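Local coordinates for protein benzoylformate decarboxylase (Mycobacterium smegmatis, PDB 4Q9D) that belongs to the thiamine pyrophosphate-dependent enzyme family and carries a bound magnesium ion in its C-terminal cofactor-binding domain, at residues Tyr361-Asn366 with Ala511-Ala516; Ala372-Glu377 with Leu383-Trp388; Leu487-Ile492 with Pro522-Val527. All coordinates share one frame; numbering follows the deposited sequence.

Overall arrangement
All three contacts pack side chains around one six-stranded parallel sheet, which holds strands 373-377 and 523-528. Interactions 1 and 2 lie on the same face. Their centres are 13 Å apart, and helix 357-367 touches helix 382-388 there. Interaction 3 lies on the opposite face. It meets interaction 1 through strand 523-528, where L525 CD1 is 3.7 Å from L513 CD2; the two centres are 15 Å apart. Interactions 2 and 3 do not touch, with nearest atoms about 11 Å apart. The magnesium ion, held by D434, N461 and E463, is about 9 Å from the side chain of I489 and about 11 Å from that of M376.

Interaction 1. Residues Tyr361-Asn366 with Ala511-Ala516; sequences YEVLSN and AELKTA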
loop_
_atom_site.group_PDB
_atom_site.type_symbol
_atom_site.label_atom_id
_atom_site.label_comp_id
_atom_site.label_asym_id
_atom_site.label_seq_id
_atom_site.Cartn_x
_atom_site.Cartn_y
_atom_site.Cartn_z
ATOM N N TYR B 361 33.434 -12.449 -29.077
ATOM C CA TYR B 361 32.333 -13.394 -29.295
ATOM C C TYR B 361 32.643 -14.448 -30.349
ATOM O O TYR B 361 32.169 -15.578 -30.252
ATOM C CB TYR B 361 31.021 -12.673 -29.601
ATOM C CG TYR B 361 30.345 -12.129 -28.357
ATOM C CD1 TYR B 361 29.317 -12.833 -27.732
ATOM C CD2 TYR B 361 30.756 -10.922 -27.789
ATOM C CE1 TYR B 361 28.707 -12.335 -26.554
ATOM C CE2 TYR B 361 30.156 -10.421 -26.635
ATOM C CZ TYR B 361 29.134 -11.123 -26.027
ATOM O OH TYR B 361 28.551 -10.583 -24.901
ATOM N N GLU B 362 33.468 -14.107 -31.341
ATOM C CA GLU B 362 33.831 -15.124 -32.341
ATOM C C GLU B 362 34.709 -16.163 -31.715
ATOM O O GLU B 362 34.492 -17.350 -31.901
ATOM C CB GLU B 362 34.551 -14.547 -33.569
ATOM C CG GLU B 362 34.858 -15.681 -34.569
ATOM C CD GLU B 362 35.615 -15.228 -35.807
ATOM O OE1 GLU B 362 36.014 -14.034 -35.883
ATOM O OE2 GLU B 362 35.819 -16.086 -36.693
ATOM N N VAL B 363 35.700 -15.733 -30.934
ATOM C CA VAL B 363 36.485 -16.709 -30.181
ATOM C C VAL B 363 35.600 -17.603 -29.307
ATOM O O VAL B 363 35.808 -18.811 -29.225
ATOM C CB VAL B 363 37.538 -16.042 -29.286
ATOM C CG1 VAL B 363 38.225 -17.096 -28.435
ATOM C CG2 VAL B 363 38.550 -15.276 -30.144
ATOM N N LEU B 364 34.602 -17.016 -28.646
ATOM C CA LEU B 364 33.699 -17.823 -27.802
ATOM C C LEU B 364 32.950 -18.858 -28.636
ATOM O O LEU B 364 32.818 -20.030 -28.241
ATOM C CB LEU B 364 32.668 -16.929 -27.110
ATOM C CG LEU B 364 33.023 -16.241 -25.811
ATOM C CD1 LEU B 364 31.829 -15.355 -25.474
ATOM C CD2 LEU B 364 33.227 -17.292 -24.726
ATOM N N SER B 365 32.449 -18.431 -29.795
ATOM C CA SER B 365 31.700 -19.369 -30.640
ATOM C C SER B 365 32.584 -20.515 -31.137
ATOM O O SER B 365 32.113 -21.643 -31.319
ATOM C CB SER B 365 31.055 -18.665 -31.829
ATOM O OG SER B 365 32.055 -18.211 -32.712
ATOM N N ASN B 366 33.868 -20.250 -31.336
ATOM C CA ASN B 366 34.766 -21.347 -31.741
ATOM C C ASN B 366 34.956 -22.404 -30.667
ATOM O O ASN B 366 35.189 -23.574 -30.986
ATOM C CB ASN B 366 36.139 -20.812 -32.145
ATOM C CG ASN B 366 36.083 -19.961 -33.390
ATOM O OD1 ASN B 366 35.186 -20.111 -34.221
ATOM N ND2 ASN B 366 37.031 -19.042 -33.515
ATOM N N ALA B 511 42.889 -20.062 -25.532
ATOM C CA ALA B 511 43.573 -21.067 -24.732
ATOM C C ALA B 511 43.027 -21.087 -23.304
ATOM O O ALA B 511 42.840 -22.151 -22.713
ATOM C CB ALA B 511 45.093 -20.816 -24.731
ATOM N N GLU B 512 42.797 -19.908 -22.732
ATOM C CA GLU B 512 42.278 -19.834 -21.353
ATOM C C GLU B 512 40.846 -20.378 -21.290
ATOM O O GLU B 512 40.447 -20.993 -20.293
ATOM C CB GLU B 512 42.350 -18.395 -20.845
ATOM C CG GLU B 512 43.782 -17.899 -20.654
ATOM C CD GLU B 512 44.510 -18.612 -19.510
ATOM O OE1 GLU B 512 43.864 -19.360 -18.746
ATOM O OE2 GLU B 512 45.730 -18.399 -19.362
ATOM N N LEU B 513 40.088 -20.159 -22.368
ATOM C CA LEU B 513 38.734 -20.685 -22.486
ATOM C C LEU B 513 38.735 -22.204 -22.455
ATOM O O LEU B 513 37.945 -22.823 -21.721
ATOM C CB LEU B 513 38.041 -20.152 -23.760
ATOM C CG LEU B 513 37.303 -18.808 -23.611
ATOM C CD1 LEU B 513 36.793 -18.248 -24.975
ATOM C CD2 LEU B 513 36.146 -18.957 -22.590
ATOM N N LYS B 514 39.637 -22.810 -23.232
ATOM C CA LYS B 514 39.758 -24.264 -23.243
ATOM C C LYS B 514 40.176 -24.792 -21.885
ATOM O O LYS B 514 39.672 -25.805 -21.426
ATOM C CB LYS B 514 40.765 -24.727 -24.290
ATOM C CG LYS B 514 40.314 -24.493 -25.741
ATOM C CD LYS B 514 41.428 -24.902 -26.748
ATOM C CE LYS B 514 40.970 -24.664 -28.197
ATOM N NZ LYS B 514 42.100 -24.682 -29.187
ATOM N N THR B 515 41.124 -24.125 -21.249
ATOM C CA THR B 515 41.513 -24.528 -19.905
ATOM C C THR B 515 40.333 -24.389 -18.925
ATOM O O THR B 515 40.117 -25.262 -18.077
ATOM C CB THR B 515 42.697 -23.687 -19.432
ATOM O OG1 THR B 515 43.804 -23.943 -20.292
ATOM C CG2 THR B 515 43.095 -24.015 -17.995
ATOM N N ALA B 516 39.559 -23.306 -19.044
ATOM C CA ALA B 516 38.444 -23.080 -18.109
ATOM C C ALA B 516 37.381 -24.162 -18.245
ATOM O O ALA B 516 36.779 -24.601 -17.250
ATOM C CB ALA B 516 37.828 -21.696 -18.322
#
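This is a small, buried, apolar helix-to-helix contact between V363, L364 and L513. It joins helices 357-367 and 506-518, which lie on the same face of a parallel sheet in the C-terminal part of the chain. The closest CA atoms are those of L364 and L513, 7.9 Å apart.

L513 supplies one whole side of the contact. Its CD1 methyl meets two partners on the other helix. L364 CD2 is the nearer, 3.7 Å from L513 CD1. V363 CG1 stands 3.9 Å from L513 CD1. The second branch adds a looser touch, L513 CD2 to L364 CD2 at 4.0 Å. The L364 and L513 side chains cross at about a right angle, while V363 meets L513 obliquely. V363 presents the branch that lies anti to its own backbone N (chi1 175°).

A polar detail sits on the far side of helix 357-367. S365 OG donates to E362 O at 2.7 Å, within the same helix turn. That carbonyl also accepts from N366 N, so two donors grip that oxygen.

On the sheet side, L364 packs on V457 and L513 on V455, both of strand 454-460. Y361 and S365 lean on helix 382-388, and E512 reaches A501 of strand 499-502.

Interaction 2. Residues Ala372-Glu377 with Leu383-Trp388; sequences AAVVME and LDLFTW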
loop_
_atom_site.group_PDB
_atom_site.type_symbol
_atom_site.label_atom_id
_atom_site.label_comp_id
_atom_site.label_asym_id
_atom_site.label_seq_id
_atom_site.Cartn_x
_atom_site.Cartn_y
_atom_site.Cartn_z
ATOM N N ALA B 372 26.240 -25.936 -24.032
ATOM C CA ALA B 372 26.440 -24.952 -22.973
ATOM C C ALA B 372 25.241 -24.007 -22.826
ATOM O O ALA B 372 24.527 -23.729 -23.791
ATOM C CB ALA B 372 27.731 -24.149 -23.217
ATOM N N ALA B 373 25.023 -23.509 -21.613
ATOM C CA ALA B 373 24.033 -22.445 -21.408
ATOM C C ALA B 373 24.753 -21.105 -21.495
ATOM O O ALA B 373 25.899 -20.958 -21.054
ATOM C CB ALA B 373 23.347 -22.597 -20.056
ATOM N N VAL B 374 24.091 -20.123 -22.074
ATOM C CA VAL B 374 24.668 -18.797 -22.136
ATOM C C VAL B 374 23.883 -17.871 -21.196
ATOM O O VAL B 374 22.651 -17.857 -21.250
ATOM C CB VAL B 374 24.639 -18.237 -23.588
ATOM C CG1 VAL B 374 24.958 -16.723 -23.597
ATOM C CG2 VAL B 374 25.645 -19.001 -24.468
ATOM N N VAL B 375 24.589 -17.123 -20.336
ATOM C CA VAL B 375 23.961 -16.056 -19.537
ATOM C C VAL B 375 24.489 -14.719 -20.048
ATOM O O VAL B 375 25.697 -14.551 -20.186
ATOM C CB VAL B 375 24.270 -16.193 -18.023
ATOM C CG1 VAL B 375 23.701 -15.004 -17.256
ATOM C CG2 VAL B 375 23.688 -17.485 -17.486
ATOM N N MET B 376 23.596 -13.768 -20.329
ATOM C CA MET B 376 24.012 -12.529 -20.989
ATOM C C MET B 376 23.740 -11.323 -20.108
ATOM O O MET B 376 22.621 -11.142 -19.634
ATOM C CB MET B 376 23.222 -12.331 -22.300
ATOM C CG MET B 376 23.470 -10.948 -22.962
ATOM S SD MET B 376 25.195 -10.820 -23.567
ATOM C CE MET B 376 24.997 -9.554 -24.838
ATOM N N GLU B 377 24.758 -10.491 -19.923
ATOM C CA GLU B 377 24.626 -9.239 -19.190
ATOM C C GLU B 377 25.669 -8.254 -19.704
ATOM O O GLU B 377 26.628 -7.931 -19.004
ATOM C CB GLU B 377 24.808 -9.470 -17.690
ATOM C CG GLU B 377 24.341 -8.312 -16.822
ATOM C CD GLU B 377 23.888 -8.761 -15.447
ATOM O OE1 GLU B 377 24.629 -8.525 -14.469
ATOM O OE2 GLU B 377 22.791 -9.348 -15.342
ATOM N N LEU B 383 24.608 -7.157 -30.151
ATOM C CA LEU B 383 24.788 -7.467 -31.580
ATOM C C LEU B 383 25.778 -8.606 -31.754
ATOM O O LEU B 383 25.544 -9.510 -32.554
ATOM C CB LEU B 383 25.261 -6.238 -32.376
ATOM C CG LEU B 383 25.635 -6.488 -33.853
ATOM C CD1 LEU B 383 24.500 -7.156 -34.644
ATOM C CD2 LEU B 383 26.112 -5.196 -34.550
ATOM N N ASP B 384 26.853 -8.593 -30.959
ATOM C CA ASP B 384 27.883 -9.637 -31.025
ATOM C C ASP B 384 27.372 -11.004 -30.609
ATOM O O ASP B 384 27.748 -12.023 -31.178
ATOM C CB ASP B 384 29.104 -9.223 -30.191
ATOM C CG ASP B 384 29.626 -7.850 -30.601
ATOM O OD1 ASP B 384 29.883 -7.648 -31.812
ATOM O OD2 ASP B 384 29.724 -6.954 -29.747
ATOM N N LEU B 385 26.525 -11.027 -29.591
ATOM C CA LEU B 385 25.933 -12.278 -29.140
ATOM C C LEU B 385 25.046 -12.811 -30.259
ATOM O O LEU B 385 25.093 -13.989 -30.592
ATOM C CB LEU B 385 25.093 -12.028 -27.874
ATOM C CG LEU B 385 24.001 -13.052 -27.554
ATOM C CD1 LEU B 385 24.603 -14.190 -26.787
ATOM C CD2 LEU B 385 22.848 -12.387 -26.776
ATOM N N PHE B 386 24.221 -11.926 -30.821
ATOM C CA PHE B 386 23.332 -12.317 -31.903
ATOM C C PHE B 386 24.128 -12.878 -33.106
ATOM O O PHE B 386 23.783 -13.923 -33.682
ATOM C CB PHE B 386 22.466 -11.109 -32.313
ATOM C CG PHE B 386 21.675 -11.327 -33.580
ATOM C CD1 PHE B 386 20.535 -12.130 -33.580
ATOM C CD2 PHE B 386 22.074 -10.733 -34.776
ATOM C CE1 PHE B 386 19.810 -12.337 -34.746
ATOM C CE2 PHE B 386 21.349 -10.936 -35.950
ATOM C CZ PHE B 386 20.212 -11.744 -35.930
ATOM N N THR B 387 25.203 -12.186 -33.466
ATOM C CA THR B 387 26.011 -12.568 -34.628
ATOM C C THR B 387 26.710 -13.892 -34.436
ATOM O O THR B 387 26.684 -14.736 -35.317
ATOM C CB THR B 387 27.064 -11.514 -34.918
ATOM O OG1 THR B 387 26.390 -10.283 -35.185
ATOM C CG2 THR B 387 27.925 -11.913 -36.131
ATOM N N TRP B 388 27.303 -14.092 -33.264
ATOM C CA TRP B 388 28.189 -15.238 -33.077
ATOM C C TRP B 388 27.669 -16.371 -32.191
ATOM O O TRP B 388 28.184 -17.484 -32.267
ATOM C CB TRP B 388 29.533 -14.757 -32.529
ATOM C CG TRP B 388 30.312 -13.925 -33.531
ATOM C CD1 TRP B 388 30.562 -12.577 -33.476
ATOM C CD2 TRP B 388 30.943 -14.402 -34.730
ATOM N NE1 TRP B 388 31.314 -12.189 -34.577
ATOM C CE2 TRP B 388 31.557 -13.293 -35.358
ATOM C CE3 TRP B 388 31.042 -15.664 -35.339
ATOM C CZ2 TRP B 388 32.266 -13.407 -36.563
ATOM C CZ3 TRP B 388 31.749 -15.776 -36.538
ATOM C CH2 TRP B 388 32.350 -14.649 -37.132
#
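M376 and L385 bring strand 373-377 and helix 382-388 closest, with their CA atoms 8.4 Å apart. The two elements open a beta-alpha-beta unit that closes with strand 397-399, the neighbouring parallel strand and an outermost one of the sheet within this chain. Helix 382-388 covers the face from which V374 and M376 project.

L385 is the single helix residue in this contact. Its side chain reaches the strand at two places. The side chains of M376 and L385 reach to each other tip to tip. A bend at chi2 (67°) swings the methionine sulfur aside past L385 CD2, and the methyl then comes to rest on both the base and one branch of the leucine. M376 CE is 3.9 Å from L385 CB and 4.0 Å from L385 CD2. The other branch goes to V374, with L385 CD1 4.1 Å from V374 CG1. These last two side chains run past each other in opposite directions.

F397 of the closing strand touches both M376 and L385, and Y361 of helix 357-367 also packs on M376. At the end of the strand, the E377 carboxylate accepts from the backbone N of G406 and of G408.

Within the helix, T387 OG1 donates to L383 O at 2.9 Å from above the carbonyl plane (41° out of it), and T387 N bonds to the same oxygen.

Interaction 3. Residues Leu487-Ile492 with Pro522-Val527; sequences LDISSI and PTVLVV
Apolar contacts between I489 and V526 dominate here. V526 CG2 is the central atom, 3.7 Å from I489 CG2. V526 CG2 also lies 3.8 Å from I489 CB, so it sits close against the branch point of the isoleucine. The two side chains cross obliquely. The methyl that meets the strand, I489 CG2, is the branch anti to the backbone N, with CG1 beside that N (chi1 -66°). Two residues earlier on the strand, V524 CG1 touches I489 CG2 more loosely, at 4.3 Å. I489 also packs on D434 of helix 434-439, a magnesium ligand.

S490 adds a mixed contact: its OG is 3.8 Å from V526 CG2. This hydroxyl is hydrogen-bonded to the side-chain hydroxyls of T500 and T502 on strand 499-502.

Strand 523-528 is a parallel member of the sheet in the C-terminal thiamine pyrophosphate-binding domain. Helix 489-495 packs on one face of it, through V524 and V526. L525 points to the other face, where helix 506-518 lies. That helix links strand 499-502 to 523-528 in a beta-alpha-beta crossover.

A capping bond marks the start of helix 489-495. D488 is the N-cap: its OD1 accepts from S491 N in a weak, nearly straight bond of 3.5 Å (168° at the hydrogen). The first backbone bond of the helix, from I492 N to D488 O, is weak as well. The second subunit also meets this region: L487 packs on W445 of that subunit, and S491 on its S491.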
loop_
_atom_site.group_PDB
_atom_site.type_symbol
_atom_site.label_atom_id
_atom_site.label_comp_id
_atom_site.label_asym_id
_atom_site.label_seq_id
_atom_site.Cartn_x
_atom_site.Cartn_y
_atom_site.Cartn_z
ATOM N N LEU B 487 40.129 -0.720 -11.550
ATOM C CA LEU B 487 39.577 -1.998 -11.150
ATOM C C LEU B 487 40.468 -3.060 -11.711
ATOM O O LEU B 487 40.713 -3.091 -12.909
ATOM C CB LEU B 487 38.172 -2.211 -11.715
ATOM C CG LEU B 487 36.995 -1.504 -11.057
ATOM C CD1 LEU B 487 35.768 -1.751 -11.927
ATOM C CD2 LEU B 487 36.785 -2.060 -9.647
ATOM N N ASP B 488 40.973 -3.919 -10.839
ATOM C CA ASP B 488 41.696 -5.100 -11.284
ATOM C C ASP B 488 40.798 -6.293 -10.972
ATOM O O ASP B 488 40.784 -6.824 -9.856
ATOM C CB ASP B 488 43.074 -5.193 -10.610
ATOM C CG ASP B 488 43.789 -6.521 -10.907
ATOM O OD1 ASP B 488 43.352 -7.288 -11.785
ATOM O OD2 ASP B 488 44.782 -6.808 -10.228
ATOM N N ILE B 489 39.999 -6.675 -11.961
ATOM C CA ILE B 489 38.938 -7.633 -11.731
ATOM C C ILE B 489 39.480 -9.056 -11.455
ATOM O O ILE B 489 38.855 -9.826 -10.732
ATOM C CB ILE B 489 37.910 -7.591 -12.879
ATOM C CG1 ILE B 489 37.187 -6.235 -12.860
ATOM C CG2 ILE B 489 36.929 -8.782 -12.760
ATOM C CD1 ILE B 489 36.225 -6.024 -13.989
ATOM N N SER B 490 40.646 -9.393 -12.007
ATOM C CA SER B 490 41.306 -10.681 -11.698
ATOM C C SER B 490 41.673 -10.839 -10.230
ATOM O O SER B 490 41.409 -11.881 -9.638
ATOM C CB SER B 490 42.568 -10.892 -12.531
ATOM O OG SER B 490 42.225 -11.567 -13.713
ATOM N N SER B 491 42.263 -9.805 -9.637
ATOM C CA SER B 491 42.564 -9.857 -8.205
ATOM C C SER B 491 41.320 -10.080 -7.367
ATOM O O SER B 491 41.333 -10.881 -6.418
ATOM C CB SER B 491 43.272 -8.588 -7.753
ATOM O OG SER B 491 44.489 -8.514 -8.460
ATOM N N ILE B 492 40.243 -9.377 -7.712
ATOM C CA ILE B 492 38.990 -9.532 -6.967
ATOM C C ILE B 492 38.503 -10.964 -7.104
ATOM O O ILE B 492 38.150 -11.609 -6.109
ATOM C CB ILE B 492 37.911 -8.509 -7.433
ATOM C CG1 ILE B 492 38.429 -7.085 -7.277
ATOM C CG2 ILE B 492 36.593 -8.675 -6.656
ATOM C CD1 ILE B 492 37.554 -5.999 -8.011
ATOM N N PRO B 522 34.779 -22.550 -11.172
ATOM C CA PRO B 522 34.528 -21.420 -12.065
ATOM C C PRO B 522 35.810 -20.677 -12.390
ATOM O O PRO B 522 36.763 -20.666 -11.608
ATOM C CB PRO B 522 33.634 -20.508 -11.206
ATOM C CG PRO B 522 34.111 -20.781 -9.807
ATOM C CD PRO B 522 34.389 -22.271 -9.779
ATOM N N THR B 523 35.806 -20.004 -13.529
ATOM C CA THR B 523 36.910 -19.131 -13.905
ATOM C C THR B 523 36.330 -17.788 -14.317
ATOM O O THR B 523 35.279 -17.727 -14.965
ATOM C CB THR B 523 37.678 -19.708 -15.133
ATOM O OG1 THR B 523 38.137 -21.025 -14.833
ATOM C CG2 THR B 523 38.855 -18.817 -15.522
ATOM N N VAL B 524 37.020 -16.726 -13.929
ATOM C CA VAL B 524 36.731 -15.380 -14.376
ATOM C C VAL B 524 37.824 -14.939 -15.372
ATOM O O VAL B 524 38.990 -14.776 -15.014
ATOM C CB VAL B 524 36.654 -14.406 -13.187
ATOM C CG1 VAL B 524 36.407 -12.963 -13.673
ATOM C CG2 VAL B 524 35.550 -14.869 -12.170
ATOM N N LEU B 525 37.444 -14.776 -16.633
ATOM C CA LEU B 525 38.387 -14.335 -17.657
ATOM C C LEU B 525 38.091 -12.872 -17.941
ATOM O O LEU B 525 36.989 -12.515 -18.356
ATOM C CB LEU B 525 38.260 -15.182 -18.933
ATOM C CG LEU B 525 38.574 -16.675 -18.765
ATOM C CD1 LEU B 525 38.347 -17.435 -20.083
ATOM C CD2 LEU B 525 39.975 -16.919 -18.225
ATOM N N VAL B 526 39.067 -12.023 -17.677
ATOM C CA VAL B 526 38.905 -10.608 -17.890
ATOM C C VAL B 526 39.518 -10.252 -19.255
ATOM O O VAL B 526 40.708 -10.456 -19.474
ATOM C CB VAL B 526 39.542 -9.810 -16.727
ATOM C CG1 VAL B 526 39.235 -8.333 -16.887
ATOM C CG2 VAL B 526 38.989 -10.329 -15.358
ATOM N N VAL B 527 38.687 -9.743 -20.168
ATOM C CA VAL B 527 39.098 -9.475 -21.531
ATOM C C VAL B 527 39.057 -7.971 -21.821
ATOM O O VAL B 527 37.989 -7.367 -21.910
ATOM C CB VAL B 527 38.207 -10.212 -22.537
ATOM C CG1 VAL B 527 38.714 -9.972 -23.970
ATOM C CG2 VAL B 527 38.151 -11.728 -22.227
#